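Local coordinates for protein ribose-phosphate pyrophosphokinase (Thermus thermophilus, PDB 7PN0) that catalyses the synthesis of 5-phosphoribosyl 1-diphosphate (PRPP) by transfer of diphosphate from ATP to ribose 5-phosphate, at residues P131-H134 and G135-K138; S226-E229 and A230-L234; A233-Q236 and A237-E241; F290-A293 and I294-I297. All coordinates share one frame; numbering follows the deposited sequence.

Interaction 1 (P131-H134 and G135-K138)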
ATOM      1  N   PRO A 131      -9.461  18.837  16.685  1.00 16.35           N
ATOM      2  CA  PRO A 131     -10.342  17.933  15.951  1.00 17.30           C
ATOM      3  C   PRO A 131      -9.797  17.524  14.575  1.00 14.79           C
ATOM      4  O   PRO A 131     -10.169  16.457  14.093  1.00 15.06           O
ATOM      5  CB  PRO A 131     -11.614  18.770  15.851  1.00 17.93           C
ATOM      6  CG  PRO A 131     -11.088  20.189  15.739  1.00 18.81           C
ATOM      7  CD  PRO A 131      -9.992  20.218  16.777  1.00 18.69           C
ATOM      8  N   GLN A 132      -8.875  18.297  14.005  1.00 15.48           N
ATOM      9  CA  GLN A 132      -8.248  17.946  12.699  1.00 14.45           C
ATOM     10  C   GLN A 132      -7.440  16.656  12.827  1.00 13.97           C
ATOM     11  O   GLN A 132      -7.242  15.980  11.809  1.00 13.53           O
ATOM     12  CB  GLN A 132      -7.349  19.068  12.190  1.00 16.36           C
ATOM     13  CG  GLN A 132      -8.112  20.287  11.748  1.00 17.07           C
ATOM     14  CD  GLN A 132      -8.487  21.222  12.871  1.00 18.06           C
ATOM     15  OE1 GLN A 132      -8.119  21.063  14.040  1.00 15.83           O
ATOM     16  NE2 GLN A 132      -9.203  22.246  12.486  1.00 17.38           N
ATOM     17  N   VAL A 133      -7.043  16.269  14.049  1.00 13.18           N
ATOM     18  CA  VAL A 133      -6.232  15.023  14.226  1.00 13.35           C
ATOM     19  C   VAL A 133      -7.043  13.792  13.755  1.00 12.27           C
ATOM     20  O   VAL A 133      -6.431  12.778  13.360  1.00 12.69           O
ATOM     21  CB  VAL A 133      -5.748  14.855  15.678  1.00 14.37           C
ATOM     22  CG1 VAL A 133      -5.186  13.472  15.948  1.00 12.87           C
ATOM     23  CG2 VAL A 133      -4.743  15.927  16.038  1.00 15.88           C
ATOM     24  N   HIS A 134      -8.360  13.828  13.804  1.00 12.14           N
ATOM     25  CA  HIS A 134      -9.215  12.762  13.257  1.00 12.79           C
ATOM     26  C   HIS A 134      -8.811  12.432  11.810  1.00 11.99           C
ATOM     27  O   HIS A 134      -8.733  11.239  11.441  1.00 11.75           O
ATOM     28  CB  HIS A 134     -10.678  13.172  13.355  1.00 12.63           C
ATOM     29  CG  HIS A 134     -11.667  12.050  13.345  1.00 13.64           C
ATOM     30  ND1 HIS A 134     -11.701  11.040  12.389  1.00 14.99           N
ATOM     31  CD2 HIS A 134     -12.761  11.862  14.129  1.00 13.43           C
ATOM     32  CE1 HIS A 134     -12.783  10.286  12.585  1.00 13.86           C
ATOM     33  NE2 HIS A 134     -13.428  10.761  13.679  1.00 16.11           N
ATOM     34  N   GLY A 135      -8.502  13.456  11.028  1.00 11.99           N
ATOM     35  CA  GLY A 135      -8.156  13.324   9.597  1.00 11.60           C
ATOM     36  C   GLY A 135      -6.731  12.863   9.354  1.00 11.56           C
ATOM     37  O   GLY A 135      -6.416  12.618   8.216  1.00 11.56           O
ATOM     38  N   PHE A 136      -5.955  12.634  10.405  1.00 11.47           N
ATOM     39  CA  PHE A 136      -4.605  12.039  10.293  1.00 11.19           C
ATOM     40  C   PHE A 136      -4.736  10.509  10.194  1.00 10.84           C
ATOM     41  O   PHE A 136      -3.768   9.864   9.800  1.00 13.32           O
ATOM     42  CB  PHE A 136      -3.733  12.406  11.489  1.00 11.65           C
ATOM     43  CG  PHE A 136      -3.370  13.872  11.616  1.00 11.43           C
ATOM     44  CD1 PHE A 136      -3.635  14.796  10.621  1.00 12.94           C
ATOM     45  CD2 PHE A 136      -2.651  14.308  12.706  1.00 12.33           C
ATOM     46  CE1 PHE A 136      -3.258  16.123  10.768  1.00 13.60           C
ATOM     47  CE2 PHE A 136      -2.265  15.632  12.841  1.00 13.40           C
ATOM     48  CZ  PHE A 136      -2.586  16.541  11.882  1.00 13.63           C
ATOM     49  N   PHE A 137      -5.895   9.943  10.521  1.00 11.85           N
ATOM     50  CA  PHE A 137      -6.165   8.490  10.465  1.00 11.71           C
ATOM     51  C   PHE A 137      -6.903   8.156   9.179  1.00 13.68           C
ATOM     52  O   PHE A 137      -7.833   8.846   8.794  1.00 12.48           O
ATOM     53  CB  PHE A 137      -6.946   8.000  11.687  1.00 12.44           C
ATOM     54  CG  PHE A 137      -6.178   8.067  12.972  1.00 12.55           C
ATOM     55  CD1 PHE A 137      -6.191   9.215  13.739  1.00 13.84           C
ATOM     56  CD2 PHE A 137      -5.413   6.996  13.393  1.00 13.26           C
ATOM     57  CE1 PHE A 137      -5.448   9.296  14.906  1.00 14.06           C
ATOM     58  CE2 PHE A 137      -4.673   7.084  14.558  1.00 13.52           C
ATOM     59  CZ  PHE A 137      -4.688   8.227  15.309  1.00 13.77           C
ATOM     60  N   LYS A 138      -6.487   7.076   8.523  1.00 12.58           N
ATOM     61  CA  LYS A 138      -7.236   6.490   7.407  1.00 14.31           C
ATOM     62  C   LYS A 138      -8.268   5.513   7.971  1.00 14.03           C
ATOM     63  O   LYS A 138      -9.367   5.418   7.429  1.00 12.87           O
ATOM     64  CB  LYS A 138      -6.292   5.824   6.403  1.00 16.98           C
ATOM     65  CG  LYS A 138      -7.046   5.236   5.207  1.00 21.65           C
ATOM     66  CD  LYS A 138      -7.788   6.260   4.345  1.00 28.00           C
ATOM     67  CE  LYS A 138      -8.130   5.757   2.944  1.00 32.11           C
ATOM     68  NZ  LYS A 138      -9.125   6.627   2.265  1.00 37.85           N
TER
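V133 lies over one face of the F136 ring, in a 3-10 segment that spans residues 131-136 between strands 122-126 and 141-144. The CA of V133 sits 4.1 Å from the centroid of the F136 ring and 17° off its normal, a CH-pi contact displaced toward the rim; Q132 O also lies over a face of this ring, near CD1 and CE1. The F137 ring instead receives oxygens at its edge: H134 O lies in its plane, and V133 O approaches CD1 of F137 at 3.6 Å. With chi1 at -67°, F137 CG stands beside its own backbone N, which keeps the ring next to these carbonyls. V133 CG2 meets F136 CE2 at 4.1 Å, while V133 CG1 lies between the rings, 4.2 Å from F136 CD2 and 4.3 Å from F137 CE1. Both phenylalanines also pack on helix 107-118, so the turn is buried on that flank. On the subunit interface, Q132 NE2 bonds OD2 of D97 of the second subunit, and NH1 of R109 of that subunit bonds G135 O. Successive i to i+3 bonds set the backbone, G135 N to Q132 O and F137 N to H134 O among them. Between these two, F136 N donates to V133 O at 3.0 Å.

Interaction 2 (S226-E229 and A230-L234). With SO4 (sulfate ion), chain D.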
ATOM      1  N   SER A 226      -1.187  27.103  32.301  1.00 25.01           N
ATOM      2  CA  SER A 226      -2.373  27.884  31.849  1.00 26.15           C
ATOM      3  C   SER A 226      -3.469  27.944  32.938  1.00 25.05           C
ATOM      4  O   SER A 226      -4.094  29.024  33.124  1.00 23.06           O
ATOM      5  CB  SER A 226      -2.895  27.357  30.565  1.00 27.89           C
ATOM      6  OG  SER A 226      -4.207  27.843  30.368  1.00 30.78           O
ATOM      7  N   LEU A 227      -3.707  26.865  33.678  1.00 21.89           N
ATOM      8  CA  LEU A 227      -4.715  26.850  34.778  1.00 23.60           C
ATOM      9  C   LEU A 227      -4.361  27.933  35.821  1.00 23.35           C
ATOM     10  O   LEU A 227      -5.222  28.779  36.118  1.00 24.03           O
ATOM     11  CB  LEU A 227      -4.761  25.431  35.363  1.00 25.73           C
ATOM     12  CG  LEU A 227      -5.802  25.160  36.455  1.00 27.86           C
ATOM     13  CD1 LEU A 227      -6.001  23.665  36.630  1.00 29.15           C
ATOM     14  CD2 LEU A 227      -5.371  25.749  37.790  1.00 28.76           C
ATOM     15  N   VAL A 228      -3.127  27.941  36.290  1.00 24.23           N
ATOM     16  CA  VAL A 228      -2.563  28.879  37.310  1.00 28.20           C
ATOM     17  C   VAL A 228      -2.756  30.331  36.860  1.00 28.69           C
ATOM     18  O   VAL A 228      -3.275  31.147  37.676  1.00 25.32           O
ATOM     19  CB  VAL A 228      -1.076  28.539  37.570  1.00 33.77           C
ATOM     20  CG1 VAL A 228      -0.220  29.757  37.913  1.00 39.03           C
ATOM     21  CG2 VAL A 228      -0.960  27.480  38.655  1.00 35.36           C
ATOM     22  N   GLU A 229      -2.377  30.653  35.619  1.00 25.96           N
ATOM     23  CA  GLU A 229      -2.452  32.031  35.072  1.00 26.33           C
ATOM     24  C   GLU A 229      -3.906  32.481  35.077  1.00 26.39           C
ATOM     25  O   GLU A 229      -4.185  33.625  35.446  1.00 25.42           O
ATOM     26  CB  GLU A 229      -1.977  32.095  33.615  1.00 29.83           C
ATOM     27  CG  GLU A 229      -0.484  32.123  33.410  1.00 33.11           C
ATOM     28  CD  GLU A 229      -0.071  32.514  31.992  1.00 34.96           C
ATOM     29  OE1 GLU A 229      -0.896  33.122  31.283  1.00 39.92           O
ATOM     30  OE2 GLU A 229       1.058  32.198  31.589  1.00 40.67           O
ATOM     31  N   ALA A 230      -4.815  31.623  34.600  1.00 24.48           N
ATOM     32  CA  ALA A 230      -6.243  31.972  34.486  1.00 22.54           C
ATOM     33  C   ALA A 230      -6.792  32.237  35.895  1.00 24.18           C
ATOM     34  O   ALA A 230      -7.525  33.228  36.079  1.00 21.57           O
ATOM     35  CB  ALA A 230      -6.982  30.877  33.779  1.00 23.72           C
ATOM     36  N   VAL A 231      -6.482  31.358  36.841  1.00 23.69           N
ATOM     37  CA  VAL A 231      -7.018  31.475  38.231  1.00 27.44           C
ATOM     38  C   VAL A 231      -6.495  32.786  38.829  1.00 27.98           C
ATOM     39  O   VAL A 231      -7.309  33.504  39.452  1.00 28.70           O
ATOM     40  CB  VAL A 231      -6.647  30.265  39.103  1.00 26.23           C
ATOM     41  CG1 VAL A 231      -7.055  30.489  40.558  1.00 27.33           C
ATOM     42  CG2 VAL A 231      -7.283  28.993  38.572  1.00 27.37           C
ATOM     43  N   GLU A 232      -5.194  33.066  38.683  1.00 27.40           N
ATOM     44  CA  GLU A 232      -4.581  34.304  39.248  1.00 30.78           C
ATOM     45  C   GLU A 232      -5.262  35.521  38.618  1.00 29.85           C
ATOM     46  O   GLU A 232      -5.670  36.425  39.369  1.00 32.23           O
ATOM     47  CB  GLU A 232      -3.070  34.351  39.005  1.00 33.84           C
ATOM     48  CG  GLU A 232      -2.244  33.484  39.941  1.00 36.79           C
ATOM     49  CD  GLU A 232      -0.758  33.810  39.873  1.00 40.89           C
ATOM     50  OE1 GLU A 232      -0.376  34.769  39.157  1.00 46.94           O
ATOM     51  OE2 GLU A 232       0.019  33.111  40.523  1.00 44.24           O
ATOM     52  N   ALA A 233      -5.402  35.544  37.286  1.00 29.32           N
ATOM     53  CA  ALA A 233      -6.078  36.633  36.544  1.00 28.31           C
ATOM     54  C   ALA A 233      -7.494  36.832  37.093  1.00 31.16           C
ATOM     55  O   ALA A 233      -7.910  37.989  37.240  1.00 28.88           O
ATOM     56  CB  ALA A 233      -6.137  36.343  35.068  1.00 29.99           C
ATOM     57  N   LEU A 234      -8.216  35.736  37.339  1.00 27.40           N
ATOM     58  CA  LEU A 234      -9.650  35.757  37.722  1.00 28.22           C
ATOM     59  C   LEU A 234      -9.780  36.278  39.158  1.00 27.55           C
ATOM     60  O   LEU A 234     -10.718  37.054  39.423  1.00 31.35           O
ATOM     61  CB  LEU A 234     -10.236  34.347  37.583  1.00 28.59           C
ATOM     62  CG  LEU A 234     -10.796  34.026  36.199  1.00 28.41           C
ATOM     63  CD1 LEU A 234     -11.005  32.513  36.018  1.00 27.39           C
ATOM     64  CD2 LEU A 234     -12.107  34.778  35.956  1.00 27.59           C
TER
HETATM   65  S   SO4 D 402      -2.114  23.552  31.475  1.00 25.56           S
HETATM   66  O1  SO4 D 402      -2.940  24.182  32.508  1.00 22.84           O
HETATM   67  O2  SO4 D 402      -2.973  23.115  30.400  1.00 25.91           O
HETATM   68  O3  SO4 D 402      -1.181  24.542  30.961  1.00 26.87           O
HETATM   69  O4  SO4 D 402      -1.428  22.395  31.999  1.00 22.83           O
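Backbone bonds of the alpha-helical i to i+4 pattern join S226-E229 to A230-L234 on helix 225-236, which packs on the mixed sheet of the C-terminal PRTase-like domain. The start of this helix belongs to the loop after strand 213-218, by position and sequence the PRPP loop of the PRTase fold. A230 N donates to S226 O, V231 N to L227 O, E232 N to V228 O and A233 N to E229 O, all between 2.9 and 3.1 Å and close to straight.

The apolar contact is made by L227 and V231, one turn apart. Their side chains lie side by side and point the same way, with L227 CD2 3.8 Å from V231 CG2. L227 CG is anti to its backbone N (chi1 -176°), and its CD2 branch reaches forward along the helix to the valine. This pair faces the sheet, L227 on A244 and V231 on I216 and V242.

Charged groups take another flank. E229 OE1 forms a salt bridge to K192 on strand 187-194, while the link to R194 is long and weak.

A sulfate ion, probably from the crystallisation liquor, sits in the loop, consistent with the site that holds the phosphate of ribose 5-phosphate in relatives. S222 N and A224 N donate to it, and the positive end of the helix dipole would suit such an anion. S226 N meets sulfate O3 at 2.9 Å, and L227 N meets sulfate O1 at 3.0 Å.

Interaction 3 (A233-Q236 and A237-E241)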
ATOM      1  N   ALA A 233      -5.402  35.544  37.286  1.00 29.32           N
ATOM      2  CA  ALA A 233      -6.078  36.633  36.544  1.00 28.31           C
ATOM      3  C   ALA A 233      -7.494  36.832  37.093  1.00 31.16           C
ATOM      4  O   ALA A 233      -7.910  37.989  37.240  1.00 28.88           O
ATOM      5  CB  ALA A 233      -6.137  36.343  35.068  1.00 29.99           C
ATOM      6  N   LEU A 234      -8.216  35.736  37.339  1.00 27.40           N
ATOM      7  CA  LEU A 234      -9.650  35.757  37.722  1.00 28.22           C
ATOM      8  C   LEU A 234      -9.780  36.278  39.158  1.00 27.55           C
ATOM      9  O   LEU A 234     -10.718  37.054  39.423  1.00 31.35           O
ATOM     10  CB  LEU A 234     -10.236  34.347  37.583  1.00 28.59           C
ATOM     11  CG  LEU A 234     -10.796  34.026  36.199  1.00 28.41           C
ATOM     12  CD1 LEU A 234     -11.005  32.513  36.018  1.00 27.39           C
ATOM     13  CD2 LEU A 234     -12.107  34.778  35.956  1.00 27.59           C
ATOM     14  N   MET A 235      -8.869  35.899  40.044  1.00 29.55           N
ATOM     15  CA  MET A 235      -8.894  36.439  41.428  1.00 31.33           C
ATOM     16  C   MET A 235      -8.488  37.927  41.376  1.00 32.06           C
ATOM     17  O   MET A 235      -9.112  38.719  42.084  1.00 31.86           O
ATOM     18  CB  MET A 235      -7.997  35.647  42.375  1.00 30.21           C
ATOM     19  CG  MET A 235      -8.409  34.177  42.551  1.00 30.84           C
ATOM     20  SD  MET A 235     -10.185  33.842  42.831  1.00 31.86           S
ATOM     21  CE  MET A 235     -10.357  34.412  44.526  1.00 39.01           C
ATOM     22  N   GLN A 236      -7.572  38.331  40.493  1.00 33.54           N
ATOM     23  CA  GLN A 236      -7.216  39.775  40.339  1.00 36.27           C
ATOM     24  C   GLN A 236      -8.426  40.542  39.794  1.00 38.44           C
ATOM     25  O   GLN A 236      -8.542  41.722  40.151  1.00 40.26           O
ATOM     26  CB  GLN A 236      -5.993  40.000  39.443  1.00 37.00           C
ATOM     27  CG  GLN A 236      -4.671  39.642  40.103  1.00 41.47           C
ATOM     28  CD  GLN A 236      -3.551  39.432  39.102  1.00 44.12           C
ATOM     29  OE1 GLN A 236      -3.597  39.885  37.954  1.00 43.03           O
ATOM     30  NE2 GLN A 236      -2.527  38.715  39.531  1.00 46.24           N
ATOM     31  N   ALA A 237      -9.289  39.927  38.962  1.00 35.76           N
ATOM     32  CA  ALA A 237     -10.519  40.567  38.420  1.00 33.33           C
ATOM     33  C   ALA A 237     -11.666  40.443  39.432  1.00 32.60           C
ATOM     34  O   ALA A 237     -12.810  40.809  39.061  1.00 32.16           O
ATOM     35  CB  ALA A 237     -10.931  39.982  37.083  1.00 33.93           C
ATOM     36  N   GLY A 238     -11.385  39.943  40.643  1.00 32.75           N
ATOM     37  CA  GLY A 238     -12.340  39.939  41.775  1.00 34.18           C
ATOM     38  C   GLY A 238     -13.340  38.786  41.727  1.00 33.24           C
ATOM     39  O   GLY A 238     -14.440  38.919  42.293  1.00 31.93           O
ATOM     40  N   ALA A 239     -12.998  37.654  41.106  1.00 30.44           N
ATOM     41  CA  ALA A 239     -13.832  36.430  41.176  1.00 31.73           C
ATOM     42  C   ALA A 239     -13.937  35.984  42.635  1.00 27.73           C
ATOM     43  O   ALA A 239     -12.938  36.035  43.355  1.00 29.31           O
ATOM     44  CB  ALA A 239     -13.253  35.320  40.321  1.00 31.66           C
ATOM     45  N   LYS A 240     -15.084  35.471  43.047  1.00 30.73           N
ATOM     46  CA  LYS A 240     -15.187  34.848  44.392  1.00 30.20           C
ATOM     47  C   LYS A 240     -14.175  33.705  44.483  1.00 31.03           C
ATOM     48  O   LYS A 240     -13.423  33.606  45.473  1.00 25.98           O
ATOM     49  CB  LYS A 240     -16.611  34.337  44.605  1.00 32.16           C
ATOM     50  CG  LYS A 240     -16.855  33.635  45.934  1.00 34.06           C
ATOM     51  CD  LYS A 240     -18.324  33.462  46.195  1.00 35.39           C
ATOM     52  CE  LYS A 240     -18.628  32.718  47.475  1.00 38.83           C
ATOM     53  NZ  LYS A 240     -19.979  32.111  47.389  1.00 40.93           N
ATOM     54  N   GLU A 241     -14.133  32.863  43.444  1.00 27.42           N
ATOM     55  CA  GLU A 241     -13.461  31.555  43.516  1.00 25.07           C
ATOM     56  C   GLU A 241     -13.467  30.930  42.116  1.00 23.10           C
ATOM     57  O   GLU A 241     -14.293  31.366  41.289  1.00 23.90           O
ATOM     58  CB  GLU A 241     -14.217  30.619  44.458  1.00 24.65           C
ATOM     59  CG  GLU A 241     -15.639  30.323  43.979  1.00 27.04           C
ATOM     60  CD  GLU A 241     -16.464  29.593  45.009  1.00 28.07           C
ATOM     61  OE1 GLU A 241     -15.879  29.298  46.066  1.00 30.03           O
ATOM     62  OE2 GLU A 241     -17.666  29.325  44.759  1.00 30.00           O
TER
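Helix 225-236 ends in a Schellman motif, in which A239 N reaches back to L234 O at 2.9 Å and G238 N to M235 O at 3.0 Å, with G238, at phi 82°, as the C-prime residue, just after a last i to i+4 bond from A237 N to A233 O at 2.9 Å that is bent at the hydrogen.

Reversal of the chain brings A239 back over the last turn. Its CB points toward the helix and comes within 3.2 Å of L234 O. The same CB lies 4.2 Å from L234 CB, and this carbon pair is the hydrophobic contact that commonly accompanies the motif. M235 covers A239 from another direction. Its chain is bent at chi2 and chi3 (-46° and -73°), which curls the thioether round the exit of the helix. M235 SD then lies 4.2 Å from A239 CB, and the methyl CE rests against two backbone oxygens, 3.3 Å from A239 O and also near K240 O. M235 packs further on V242 and P263, and L234 on A214 and I216, while the backbones of G238, K240 and E241 pair with G211, K212 and A214.

At the helix end, main-chain N-H groups thus satisfy A233 O, L234 O and M235 O, while A239 CB lies against L234 O and the M235 thioether covers oxygens of the chain as it leaves the helix for strand 241-246.

Interaction 4 (F290-A293 and I294-I297)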
ATOM      1  N   PHE A 290     -16.364   4.627  28.061  1.00 14.85           N
ATOM      2  CA  PHE A 290     -15.547   3.818  27.112  1.00 14.53           C
ATOM      3  C   PHE A 290     -16.148   2.415  26.964  1.00 14.80           C
ATOM      4  O   PHE A 290     -16.204   1.865  25.852  1.00 12.45           O
ATOM      5  CB  PHE A 290     -14.094   3.752  27.578  1.00 14.54           C
ATOM      6  CG  PHE A 290     -13.263   4.902  27.086  1.00 14.52           C
ATOM      7  CD1 PHE A 290     -13.204   6.105  27.772  1.00 14.73           C
ATOM      8  CD2 PHE A 290     -12.488   4.748  25.949  1.00 13.78           C
ATOM      9  CE1 PHE A 290     -12.412   7.150  27.316  1.00 15.25           C
ATOM     10  CE2 PHE A 290     -11.675   5.777  25.523  1.00 13.96           C
ATOM     11  CZ  PHE A 290     -11.660   6.983  26.185  1.00 14.58           C
ATOM     12  N   ALA A 291     -16.595   1.823  28.076  1.00 14.05           N
ATOM     13  CA  ALA A 291     -17.223   0.483  28.030  1.00 16.73           C
ATOM     14  C   ALA A 291     -18.468   0.502  27.126  1.00 16.34           C
ATOM     15  O   ALA A 291     -18.604  -0.393  26.285  1.00 18.10           O
ATOM     16  CB  ALA A 291     -17.515   0.012  29.415  1.00 15.43           C
ATOM     17  N   GLU A 292     -19.320   1.504  27.234  1.00 17.36           N
ATOM     18  CA  GLU A 292     -20.528   1.629  26.400  1.00 18.09           C
ATOM     19  C   GLU A 292     -20.102   1.781  24.936  1.00 17.39           C
ATOM     20  O   GLU A 292     -20.744   1.169  24.089  1.00 14.60           O
ATOM     21  CB  GLU A 292     -21.411   2.794  26.845  1.00 21.47           C
ATOM     22  CG  GLU A 292     -22.790   2.782  26.206  1.00 27.68           C
ATOM     23  CD  GLU A 292     -23.533   1.464  26.361  1.00 32.59           C
ATOM     24  OE1 GLU A 292     -23.421   0.860  27.443  1.00 35.21           O
ATOM     25  OE2 GLU A 292     -24.188   1.017  25.378  1.00 40.37           O
ATOM     26  N   ALA A 293     -19.115   2.640  24.644  1.00 14.64           N
ATOM     27  CA  ALA A 293     -18.630   2.826  23.252  1.00 14.27           C
ATOM     28  C   ALA A 293     -18.123   1.479  22.703  1.00 13.80           C
ATOM     29  O   ALA A 293     -18.500   1.078  21.576  1.00 14.60           O
ATOM     30  CB  ALA A 293     -17.572   3.909  23.251  1.00 15.15           C
ATOM     31  N   ILE A 294     -17.316   0.765  23.476  1.00 14.11           N
ATOM     32  CA  ILE A 294     -16.750  -0.532  23.026  1.00 14.85           C
ATOM     33  C   ILE A 294     -17.922  -1.475  22.762  1.00 16.02           C
ATOM     34  O   ILE A 294     -17.927  -2.122  21.689  1.00 15.51           O
ATOM     35  CB  ILE A 294     -15.692  -1.071  24.002  1.00 14.31           C
ATOM     36  CG1 ILE A 294     -14.426  -0.212  23.957  1.00 13.67           C
ATOM     37  CG2 ILE A 294     -15.384  -2.528  23.744  1.00 14.05           C
ATOM     38  CD1 ILE A 294     -13.481  -0.436  25.121  1.00 15.80           C
ATOM     39  N   TRP A 295     -18.891  -1.550  23.684  1.00 17.06           N
ATOM     40  CA  TRP A 295     -20.078  -2.432  23.509  1.00 19.36           C
ATOM     41  C   TRP A 295     -20.740  -2.108  22.157  1.00 16.59           C
ATOM     42  O   TRP A 295     -21.026  -3.028  21.362  1.00 17.29           O
ATOM     43  CB  TRP A 295     -21.036  -2.287  24.700  1.00 23.20           C
ATOM     44  CG  TRP A 295     -22.229  -3.180  24.557  1.00 26.33           C
ATOM     45  CD1 TRP A 295     -23.531  -2.808  24.392  1.00 29.68           C
ATOM     46  CD2 TRP A 295     -22.208  -4.616  24.540  1.00 35.50           C
ATOM     47  NE1 TRP A 295     -24.325  -3.917  24.296  1.00 31.40           N
ATOM     48  CE2 TRP A 295     -23.541  -5.040  24.337  1.00 37.18           C
ATOM     49  CE3 TRP A 295     -21.191  -5.584  24.622  1.00 37.12           C
ATOM     50  CZ2 TRP A 295     -23.875  -6.392  24.234  1.00 40.17           C
ATOM     51  CZ3 TRP A 295     -21.522  -6.922  24.504  1.00 40.06           C
ATOM     52  CH2 TRP A 295     -22.853  -7.315  24.330  1.00 41.93           C
ATOM     53  N   ARG A 296     -20.891  -0.828  21.854  1.00 16.75           N
ATOM     54  CA  ARG A 296     -21.616  -0.384  20.645  1.00 16.06           C
ATOM     55  C   ARG A 296     -20.749  -0.604  19.401  1.00 16.35           C
ATOM     56  O   ARG A 296     -21.293  -1.046  18.396  1.00 16.44           O
ATOM     57  CB  ARG A 296     -21.999   1.073  20.817  1.00 18.57           C
ATOM     58  CG  ARG A 296     -23.072   1.207  21.869  1.00 19.54           C
ATOM     59  CD  ARG A 296     -23.657   2.569  21.894  1.00 22.22           C
ATOM     60  NE  ARG A 296     -24.552   2.648  23.048  1.00 22.55           N
ATOM     61  CZ  ARG A 296     -25.520   3.526  23.153  1.00 22.95           C
ATOM     62  NH1 ARG A 296     -25.724   4.392  22.182  1.00 20.93           N
ATOM     63  NH2 ARG A 296     -26.282   3.544  24.228  1.00 22.64           N
ATOM     64  N   ILE A 297     -19.444  -0.387  19.481  1.00 15.55           N
ATOM     65  CA  ILE A 297     -18.547  -0.719  18.332  1.00 14.43           C
ATOM     66  C   ILE A 297     -18.693  -2.207  17.995  1.00 14.09           C
ATOM     67  O   ILE A 297     -18.839  -2.531  16.838  1.00 16.45           O
ATOM     68  CB  ILE A 297     -17.088  -0.348  18.669  1.00 14.08           C
ATOM     69  CG1 ILE A 297     -16.903   1.158  18.759  1.00 13.82           C
ATOM     70  CG2 ILE A 297     -16.135  -0.937  17.654  1.00 14.95           C
ATOM     71  CD1 ILE A 297     -15.717   1.629  19.573  1.00 14.53           C
TER
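E292 OE2 takes the N-H of R296 NE at 2.9 Å in a nearly straight bond (171°), an i to i+4 salt bridge on the outer side of helix 287-299. The oxygen uses its anti lone pair, facing away from the other carboxylate oxygen, and lies at the edge of the guanidinium, in its plane. Carboxylate and guanidinium are almost perpendicular, at 87°, so a single oxygen does the bonding; R296 NH2 stays 3.5 Å from E292 OE2. The glutamate's bend at chi2 (53°) turns its carboxylate toward the next turn, while R296 is extended from CG to NE. OE2 also borders the W295 ring, 4.0 Å from CD1 at the edge. R296 NH1 has a second hold, on S302 O beyond the helix.

Along the helix itself, I294 CG1 lies 3.3 Å from F290 O, and I297 CG1 lies 3.2 Å from A293 O. F290 and I297 touch strands 122-126 and 141-144, I294 touches 122-126, and F290, A291 and I294 also pack on I18 of helix 12-21. The chemistry is accordingly divided: apolar side chains face the sheet and helix 12-21, while outside the charge of E292 is probably balanced by R296, which also ties the helix to the segment following it.

Overall arrangement
From the N terminus, interaction 1 comes first, a 3-10 turn linking strands 122-126 and 141-144 of the parallel sheet and lying on a subunit interface. Interactions 2 and 3 follow on helix 225-236: 226-234 spans its body and 233-241 its C-terminal end, sharing A233 and L234, with centres 9 Å apart. Interaction 3 turns the chain into strand 241-246 of the mixed sheet. Interaction 4, on helix 287-299, returns to the N-terminal parallel sheet and packs on the two strands that interaction 1 connects, with nearest atoms of the two interactions about 11 Å apart. All four are local, so none closes a long loop; interactions 2 and 4 lie on opposite sides of the chain's centre.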